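PDB 3G5R: methylenetetrahydrofolate--tRNA-(uracil-5-)-methyltransferase trmFO from Thermus thermophilus, which probably catalyses the folate- and FAD-dependent methylation of uridine 54 in tRNA to 5-methyluridine, using methylenetetrahydrofolate as carbon donor and NADH or NADPH as reductant. Local coordinates for residues Y156-S161 with V306-T311; Q201-A206 with K287-M292; P225-A230 with T279-P284. All blocks are in the same frame, centred on the assembly; numbering follows the deposited sequence. Where two conformers were deposited one is given.

Contact 1 of 3, residues Y156-S161 with V306-T311. With THG ((6S)-5,6,7,8-tetrahydrofolate), chain C.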
# COMPACT_ATOMS: atom_id res chain seq x y z
N TYR A 156 -10.27 -8.26 -7.10
CA TYR A 156 -9.34 -9.00 -7.94
C TYR A 156 -8.46 -8.06 -8.76
O TYR A 156 -7.46 -8.49 -9.33
CB TYR A 156 -10.10 -9.92 -8.90
CG TYR A 156 -10.71 -11.14 -8.25
CD1 TYR A 156 -9.91 -12.19 -7.82
CD2 TYR A 156 -12.08 -11.24 -8.07
CE1 TYR A 156 -10.47 -13.32 -7.23
CE2 TYR A 156 -12.64 -12.35 -7.48
CZ TYR A 156 -11.83 -13.39 -7.07
OH TYR A 156 -12.41 -14.50 -6.48
N TYR A 157 -8.86 -6.80 -8.83
CA TYR A 157 -8.08 -5.79 -9.53
C TYR A 157 -8.05 -4.51 -8.71
O TYR A 157 -8.98 -4.23 -7.96
CB TYR A 157 -8.71 -5.49 -10.90
CG TYR A 157 -8.71 -6.67 -11.84
CD1 TYR A 157 -9.68 -7.66 -11.75
CD2 TYR A 157 -7.74 -6.80 -12.83
CE1 TYR A 157 -9.68 -8.75 -12.61
CE2 TYR A 157 -7.73 -7.88 -13.69
CZ TYR A 157 -8.71 -8.85 -13.58
OH TYR A 157 -8.70 -9.92 -14.44
N ASP A 158 -6.97 -3.75 -8.85
CA ASP A 158 -7.01 -2.39 -8.35
C ASP A 158 -7.22 -1.43 -9.52
O ASP A 158 -6.94 -1.75 -10.67
CB ASP A 158 -5.81 -2.03 -7.46
CG ASP A 158 -4.47 -2.27 -8.12
OD1 ASP A 158 -3.47 -2.38 -7.38
OD2 ASP A 158 -4.39 -2.31 -9.36
N ALA A 159 -7.77 -0.27 -9.20
CA ALA A 159 -8.01 0.78 -10.18
C ALA A 159 -7.91 2.06 -9.38
O ALA A 159 -8.91 2.62 -8.94
CB ALA A 159 -9.39 0.64 -10.78
N ALA A 160 -6.67 2.49 -9.18
CA ALA A 160 -6.39 3.56 -8.25
C ALA A 160 -6.17 4.86 -9.00
O ALA A 160 -5.51 4.89 -10.04
CB ALA A 160 -5.17 3.22 -7.42
N SER A 161 -6.76 5.92 -8.47
CA SER A 161 -6.51 7.25 -8.98
C SER A 161 -5.35 7.85 -8.20
O SER A 161 -5.04 7.41 -7.09
CB SER A 161 -7.76 8.12 -8.84
OG SER A 161 -8.21 8.13 -7.50
N VAL A 306 -2.71 3.42 -10.71
CA VAL A 306 -2.36 2.15 -11.34
C VAL A 306 -3.61 1.33 -11.61
O VAL A 306 -4.65 1.54 -10.99
CB VAL A 306 -1.41 1.30 -10.46
CG1 VAL A 306 -0.08 2.00 -10.26
CG2 VAL A 306 -2.07 0.98 -9.13
N MET A 307 -3.49 0.39 -12.53
CA MET A 307 -4.56 -0.55 -12.80
C MET A 307 -3.94 -1.92 -13.08
O MET A 307 -3.37 -2.14 -14.15
CB MET A 307 -5.41 -0.07 -13.97
CG MET A 307 -6.12 1.23 -13.65
SD MET A 307 -7.15 1.83 -14.99
CE MET A 307 -8.25 0.44 -15.21
N HIS A 308 -4.03 -2.81 -12.10
CA HIS A 308 -3.38 -4.11 -12.16
C HIS A 308 -4.30 -5.24 -11.73
O HIS A 308 -5.19 -5.04 -10.91
CB HIS A 308 -2.18 -4.16 -11.20
CG HIS A 308 -1.05 -3.26 -11.59
ND1 HIS A 308 -0.35 -2.52 -10.66
CD2 HIS A 308 -0.49 -3.00 -12.79
CE1 HIS A 308 0.59 -1.83 -11.28
NE2 HIS A 308 0.52 -2.10 -12.57
N ARG A 309 -4.05 -6.42 -12.27
CA ARG A 309 -4.55 -7.64 -11.66
C ARG A 309 -3.88 -7.74 -10.28
O ARG A 309 -2.65 -7.79 -10.18
CB ARG A 309 -4.18 -8.84 -12.53
CG ARG A 309 -4.33 -10.19 -11.86
CD ARG A 309 -5.77 -10.66 -11.84
NE ARG A 309 -5.83 -12.00 -11.25
CZ ARG A 309 -6.02 -12.23 -9.96
NH1 ARG A 309 -6.21 -11.21 -9.13
NH2 ARG A 309 -6.04 -13.47 -9.50
N ASN A 310 -4.69 -7.73 -9.23
CA ASN A 310 -4.18 -7.58 -7.87
C ASN A 310 -5.27 -7.95 -6.86
O ASN A 310 -6.17 -7.17 -6.60
CB ASN A 310 -3.77 -6.12 -7.67
CG ASN A 310 -3.01 -5.88 -6.37
OD1 ASN A 310 -1.81 -6.10 -6.30
ND2 ASN A 310 -3.72 -5.39 -5.35
N THR A 311 -5.18 -9.15 -6.30
CA THR A 311 -6.13 -9.58 -5.29
C THR A 311 -5.80 -8.94 -3.94
O THR A 311 -4.67 -9.06 -3.46
CB THR A 311 -6.13 -11.12 -5.15
OG1 THR A 311 -6.63 -11.70 -6.36
CG2 THR A 311 -7.00 -11.56 -3.99
N3 THG C . 1.25 -4.91 -8.58
C2 THG C . 0.53 -5.79 -9.32
N1 THG C . 0.84 -6.01 -10.64
C8A THG C . 1.89 -5.35 -11.21
C4A THG C . 2.65 -4.43 -10.45
C4 THG C . 2.34 -4.22 -9.17
N8 THG C . 2.24 -5.58 -12.65
C7 THG C . 3.55 -5.09 -13.12
C6 THG C . 3.89 -3.75 -12.47
N5 THG C . 3.76 -3.77 -11.06
O4 THG C . 3.08 -3.32 -8.41
N2 THG C . -0.57 -6.51 -8.71
O HOH W 1 -0.94 -2.33 -7.58
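Asp-158 and His-308 meet where strands 154-165 and 301-313 run antiparallel side by side, and tetrahydrofolate lies against the histidine. One face of the His-308 ring lies against the pterin, with THG C8A 3.5 Å above the ring plane and over its centre. The pterin amino group, THG N2, donates twice to the same strand. It meets Asn-310 OD1 at 2.7 Å and the backbone oxygen of Arg-309 at 2.9 Å. The Asn-310 amide reaches the ligand because its CG lies anti to the backbone N (chi1 -170°).

The next shell holds the histidine. A water sits in the plane of the ring, at its edge. It donates to Asp-158 OD1 at 2.5 Å and is hydrogen-bonded to His-308 ND1. The other carboxylate oxygen, Asp-158 OD2, accepts from the backbone His-308 N at 2.8 Å. Asp-158 N in turn donates to His-308 O, so the backbone of this histidine is gripped from both its N and its O. Gln-391 and Pro-392 pack on Asp-158 from a loop.

The opposite face of the strand pair carries Tyr-157 and Arg-309. Arg-309 CD lies over the Tyr-157 ring, 4.2 Å from the centroid, as a CH-pi contact. The guanidinium swings past the ring to the chain corner at Tyr-156. There Tyr-156 O accepts from Arg-309 NH1 on a lone pair, in the carbonyl plane, and from Asn-310 N above that plane. Arg-309 NH1 also gives a straight 2.8 Å bond to Thr-311 OG1. The water ties His-308 ND1 to Asp-158 OD1 and so helps fix the rotation of the ring, while the paired bonds to THG N2 are consistent with recognition of the pterin amino end.

Contact 2 of 3, residues Q201-A206 with K287-M292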
# COMPACT_ATOMS: atom_id res chain seq x y z
N GLN A 201 -7.54 17.12 -24.76
CA GLN A 201 -6.57 16.79 -25.79
C GLN A 201 -5.29 16.22 -25.19
O GLN A 201 -4.70 15.29 -25.75
CB GLN A 201 -6.28 18.00 -26.68
CG GLN A 201 -5.30 17.71 -27.82
CD GLN A 201 -5.87 16.78 -28.88
OE1 GLN A 201 -7.06 16.47 -28.89
NE2 GLN A 201 -5.00 16.33 -29.79
N ALA A 202 -4.87 16.76 -24.05
CA ALA A 202 -3.67 16.27 -23.38
C ALA A 202 -3.84 14.81 -22.97
O ALA A 202 -2.91 14.01 -23.09
CB ALA A 202 -3.32 17.14 -22.18
N LEU A 203 -5.02 14.47 -22.48
CA LEU A 203 -5.32 13.09 -22.10
C LEU A 203 -5.19 12.16 -23.30
O LEU A 203 -4.65 11.06 -23.18
CB LEU A 203 -6.73 12.99 -21.55
CG LEU A 203 -6.90 13.33 -20.08
CD1 LEU A 203 -8.38 13.37 -19.72
CD2 LEU A 203 -6.16 12.32 -19.22
N LEU A 204 -5.69 12.60 -24.45
CA LEU A 204 -5.66 11.79 -25.66
C LEU A 204 -4.22 11.56 -26.13
O LEU A 204 -3.89 10.47 -26.61
CB LEU A 204 -6.48 12.45 -26.76
CG LEU A 204 -7.94 12.00 -26.87
CD1 LEU A 204 -8.58 11.87 -25.50
CD2 LEU A 204 -8.72 12.97 -27.74
N GLU A 205 -3.38 12.58 -25.99
CA GLU A 205 -2.00 12.51 -26.47
C GLU A 205 -1.07 11.81 -25.48
O GLU A 205 0.05 11.42 -25.83
CB GLU A 205 -1.49 13.91 -26.83
CG GLU A 205 -2.24 14.54 -28.00
CD GLU A 205 -1.69 15.91 -28.38
OE1 GLU A 205 -0.70 16.36 -27.76
OE2 GLU A 205 -2.27 16.54 -29.29
N ALA A 206 -1.53 11.63 -24.25
CA ALA A 206 -0.77 10.90 -23.24
C ALA A 206 -1.09 9.41 -23.31
O ALA A 206 -0.39 8.64 -23.96
CB ALA A 206 -1.06 11.44 -21.86
N LYS A 287 1.94 12.95 -13.73
CA LYS A 287 2.35 14.20 -13.09
C LYS A 287 2.09 15.40 -14.00
O LYS A 287 1.57 16.42 -13.56
CB LYS A 287 3.82 14.14 -12.69
CG LYS A 287 4.30 15.40 -11.98
CD LYS A 287 5.73 15.26 -11.47
CE LYS A 287 6.23 16.58 -10.90
NZ LYS A 287 7.62 16.49 -10.37
N ARG A 288 2.47 15.27 -15.27
CA ARG A 288 2.27 16.36 -16.21
C ARG A 288 0.79 16.72 -16.36
O ARG A 288 0.43 17.90 -16.40
CB ARG A 288 2.89 16.01 -17.57
CG ARG A 288 2.84 17.14 -18.58
CD ARG A 288 3.66 16.81 -19.82
NE ARG A 288 3.26 15.54 -20.42
CZ ARG A 288 2.22 15.41 -21.24
NH1 ARG A 288 1.49 16.46 -21.56
NH2 ARG A 288 1.92 14.22 -21.75
N LEU A 289 -0.06 15.70 -16.44
CA LEU A 289 -1.49 15.93 -16.60
C LEU A 289 -2.11 16.55 -15.35
O LEU A 289 -2.88 17.50 -15.43
CB LEU A 289 -2.21 14.63 -16.97
CG LEU A 289 -1.95 14.10 -18.38
CD1 LEU A 289 -2.30 12.63 -18.46
CD2 LEU A 289 -2.73 14.91 -19.40
N ILE A 290 -1.77 15.99 -14.19
CA ILE A 290 -2.33 16.47 -12.94
C ILE A 290 -2.00 17.95 -12.72
O ILE A 290 -2.83 18.72 -12.23
CB ILE A 290 -1.82 15.63 -11.75
CG1 ILE A 290 -2.45 14.24 -11.79
CG2 ILE A 290 -2.13 16.32 -10.42
CD1 ILE A 290 -1.82 13.25 -10.83
N GLN A 291 -0.80 18.35 -13.11
CA GLN A 291 -0.36 19.71 -12.85
C GLN A 291 -0.95 20.71 -13.84
O GLN A 291 -0.69 21.91 -13.75
CB GLN A 291 1.16 19.78 -12.72
CG GLN A 291 1.66 19.04 -11.46
CD GLN A 291 3.13 19.25 -11.16
OE1 GLN A 291 3.94 19.48 -12.06
NE2 GLN A 291 3.49 19.18 -9.88
N MET A 292 -1.78 20.22 -14.76
CA MET A 292 -2.57 21.09 -15.64
C MET A 292 -3.84 21.55 -14.95
O MET A 292 -4.47 22.53 -15.36
CB MET A 292 -2.97 20.37 -16.92
CG MET A 292 -1.85 20.13 -17.90
SD MET A 292 -2.48 19.27 -19.35
CE MET A 292 -0.93 18.79 -20.12
O HOH W 2 -0.23 14.89 -23.21
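Ala-202 and Leu-289 bring two helix ends together, their CA atoms 7.1 Å apart, the nearest such pair between 201-206 and 287-292. This is helix-to-helix packing between two helices that connect strands of the six-stranded antiparallel sheet, away from the flavin and folate. Helix 193-205 supplies one side and helix 283-290 the other. Each segment runs on past the last turn of its helix, to Ala-206 and to Met-292.

Leu-289 is the central side chain. Its two methyls divide the work. CD2 rests on Ala-202 CB at 3.6 Å. CD1 reaches one turn further along, to Ala-206 CB at 3.8 Å and Leu-203 CD2 at 3.9 Å. The fork can reach both alanines because CG is anti to the carbonyl carbon (chi1 -71°), which aims the branch across the gap. Leu-203 starts out away from the partner helix, and only its end returns to Leu-289. Ala-230 of helix 226-232 touches Leu-203 and Leu-281 touches Leu-289, so the apolar patch continues into neighbouring parts of the chain.

Met-292 meets the same Ala-202 methyl with its thioether end, SD and CE. Its chain is extended beyond CG. Two conformers were deposited for Met-292, so this contact is less certain.

The polar side is made by Arg-288. Its guanidinium passes near Ala-206 CB, and its NH2 forms a salt bridge with Glu-285 OE2 one turn back in its own helix. A water lies in the guanidinium plane at its edge. That water accepts from Arg-288 NH2 at 2.7 Å and donates to Ala-202 O at 2.8 Å.

Contact 3 of 3, residues P225-A230 with T279-P284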
# COMPACT_ATOMS: atom_id res chain seq x y z
N PRO A 225 -9.72 2.96 -17.88
CA PRO A 225 -8.84 4.08 -17.51
C PRO A 225 -9.43 5.41 -17.97
O PRO A 225 -10.07 5.48 -19.02
CB PRO A 225 -7.55 3.79 -18.28
CG PRO A 225 -7.61 2.33 -18.62
CD PRO A 225 -9.06 2.01 -18.79
N VAL A 226 -9.21 6.46 -17.19
CA VAL A 226 -9.78 7.76 -17.50
C VAL A 226 -9.32 8.28 -18.88
O VAL A 226 -10.10 8.91 -19.59
CB VAL A 226 -9.49 8.79 -16.37
CG1 VAL A 226 -8.01 9.12 -16.30
CG2 VAL A 226 -10.34 10.05 -16.55
N GLU A 227 -8.08 7.98 -19.26
CA GLU A 227 -7.57 8.42 -20.56
C GLU A 227 -8.27 7.70 -21.71
O GLU A 227 -8.40 8.24 -22.81
CB GLU A 227 -6.04 8.23 -20.67
CG GLU A 227 -5.55 6.78 -20.59
CD GLU A 227 -5.33 6.30 -19.17
OE1 GLU A 227 -5.72 7.00 -18.21
OE2 GLU A 227 -4.75 5.20 -19.00
N GLU A 228 -8.72 6.48 -21.46
CA GLU A 228 -9.47 5.74 -22.47
C GLU A 228 -10.90 6.26 -22.58
O GLU A 228 -11.45 6.36 -23.68
CB GLU A 228 -9.45 4.24 -22.17
CG GLU A 228 -10.42 3.42 -23.02
CD GLU A 228 -10.03 3.37 -24.49
OE1 GLU A 228 -8.86 3.68 -24.83
OE2 GLU A 228 -10.89 3.00 -25.31
N LEU A 229 -11.52 6.58 -21.44
CA LEU A 229 -12.85 7.18 -21.46
C LEU A 229 -12.82 8.46 -22.28
O LEU A 229 -13.70 8.70 -23.10
CB LEU A 229 -13.34 7.48 -20.04
CG LEU A 229 -13.64 6.29 -19.14
CD1 LEU A 229 -13.94 6.76 -17.71
CD2 LEU A 229 -14.79 5.46 -19.69
N ALA A 230 -11.79 9.28 -22.06
CA ALA A 230 -11.63 10.52 -22.80
C ALA A 230 -11.53 10.27 -24.31
O ALA A 230 -12.08 11.03 -25.11
CB ALA A 230 -10.38 11.27 -22.30
N THR A 279 -6.17 5.23 -13.65
CA THR A 279 -5.37 5.39 -14.85
C THR A 279 -4.26 4.36 -14.94
O THR A 279 -3.78 3.85 -13.92
CB THR A 279 -4.77 6.80 -14.92
OG1 THR A 279 -4.06 6.97 -16.15
CG2 THR A 279 -3.81 7.03 -13.75
N GLY A 280 -3.85 4.06 -16.16
CA GLY A 280 -2.72 3.17 -16.39
C GLY A 280 -1.54 3.91 -16.99
O GLY A 280 -0.58 3.29 -17.45
N LEU A 281 -1.60 5.24 -16.98
CA LEU A 281 -0.55 6.05 -17.59
C LEU A 281 0.77 5.96 -16.83
O LEU A 281 0.79 5.74 -15.62
CB LEU A 281 -0.99 7.51 -17.68
CG LEU A 281 -2.07 7.84 -18.71
CD1 LEU A 281 -2.46 9.30 -18.61
CD2 LEU A 281 -1.60 7.51 -20.12
N LYS A 282 1.87 6.14 -17.56
CA LYS A 282 3.19 6.18 -16.95
C LYS A 282 3.23 7.33 -15.95
O LYS A 282 2.60 8.36 -16.16
CB LYS A 282 4.26 6.38 -18.01
CG LYS A 282 4.33 5.27 -19.05
CD LYS A 282 5.25 5.67 -20.20
CE LYS A 282 5.39 4.54 -21.21
NZ LYS A 282 6.21 4.96 -22.38
N TRP A 283 3.98 7.15 -14.88
CA TRP A 283 3.95 8.12 -13.79
C TRP A 283 4.33 9.56 -14.20
O TRP A 283 3.68 10.52 -13.77
CB TRP A 283 4.75 7.58 -12.59
CG TRP A 283 4.05 6.36 -12.01
CD1 TRP A 283 2.97 5.71 -12.53
CD2 TRP A 283 4.40 5.65 -10.81
NE1 TRP A 283 2.61 4.65 -11.73
CE2 TRP A 283 3.48 4.59 -10.67
CE3 TRP A 283 5.39 5.82 -9.84
CZ2 TRP A 283 3.52 3.70 -9.60
CZ3 TRP A 283 5.43 4.93 -8.77
CH2 TRP A 283 4.50 3.88 -8.66
N PRO A 284 5.35 9.72 -15.06
CA PRO A 284 5.68 11.07 -15.54
C PRO A 284 4.53 11.73 -16.30
O PRO A 284 4.36 12.94 -16.20
CB PRO A 284 6.87 10.82 -16.47
CG PRO A 284 7.50 9.58 -15.94
CD PRO A 284 6.35 8.72 -15.48
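Glu-227 reaches from the first turn of helix 226-232 to the loop at Thr-279 and Gly-280. Its CB points toward that loop. CG lies between the backbone N and the carbonyl carbon (chi1 64°), and a bend at chi2 then carries the carboxylate over to the partner. CG passes alongside Leu-281 and comes within 4.0 Å of Leu-281 CD2. CD is closer still to this leucine, 3.6 Å from Leu-281 CG. The two side chains run alongside each other, pointing opposite ways, so the leucine packs against Glu-227 CG and the carboxylate carbon CD.

The two oxygens part at the tip. Glu-227 OE1 accepts from Thr-279 OG1 at 2.6 Å. The hydroxyl comes on the syn side but 34° out of the carboxylate plane. Glu-227 OE2 takes the backbone Gly-280 N at 3.2 Å, using its syn lone pair. Two neighbouring residues thus fix one carboxylate, and the bonds together restrain its rotation.

The threonine hydroxyl has a second task. While donating to Glu-227 it accepts from Leu-281 N at 3.1 Å, with an N-H...O angle of 164°. The same oxygen thus joins the helix to the loop and shapes the loop itself.

Looser contacts flank these bonds. Pro-225, at the N-cap position, brings its CB near Thr-279 CA and Gly-280 N. Val-226 CG1 meets Thr-279 CB at 4.2 Å. A backbone bond between Val-226 and Gln-278 ties the same two parts of the chain. The loop then enters helix 283-290, where Gln-286 touches Thr-279. The Thr-279 to Leu-281 arrangement is an ST turn, here held from outside by a glutamate of the facing helix.

Along the chain the three contacts are nested: contact 3 lies inside the loop closed by contact 2, which lies inside that closed by contact 1. The centres of contacts 1 and 2 are about 21 Å apart, those of 1 and 3 about 13 Å, and those of 2 and 3 about 9 Å. Contact 1 joins strands 154-165 and 301-313 of the six-stranded sheet, the second of which touches the folate. Contacts 2 and 3 share helix 283-290, which precedes strand 301-313. Contact 3 is the bridge: Met-307 of contact 1 packs on Thr-279 and Pro-225, while Leu-281 packs on Leu-289 of contact 2. Packing thus runs continuously from the strand that meets the folate to the outer helices.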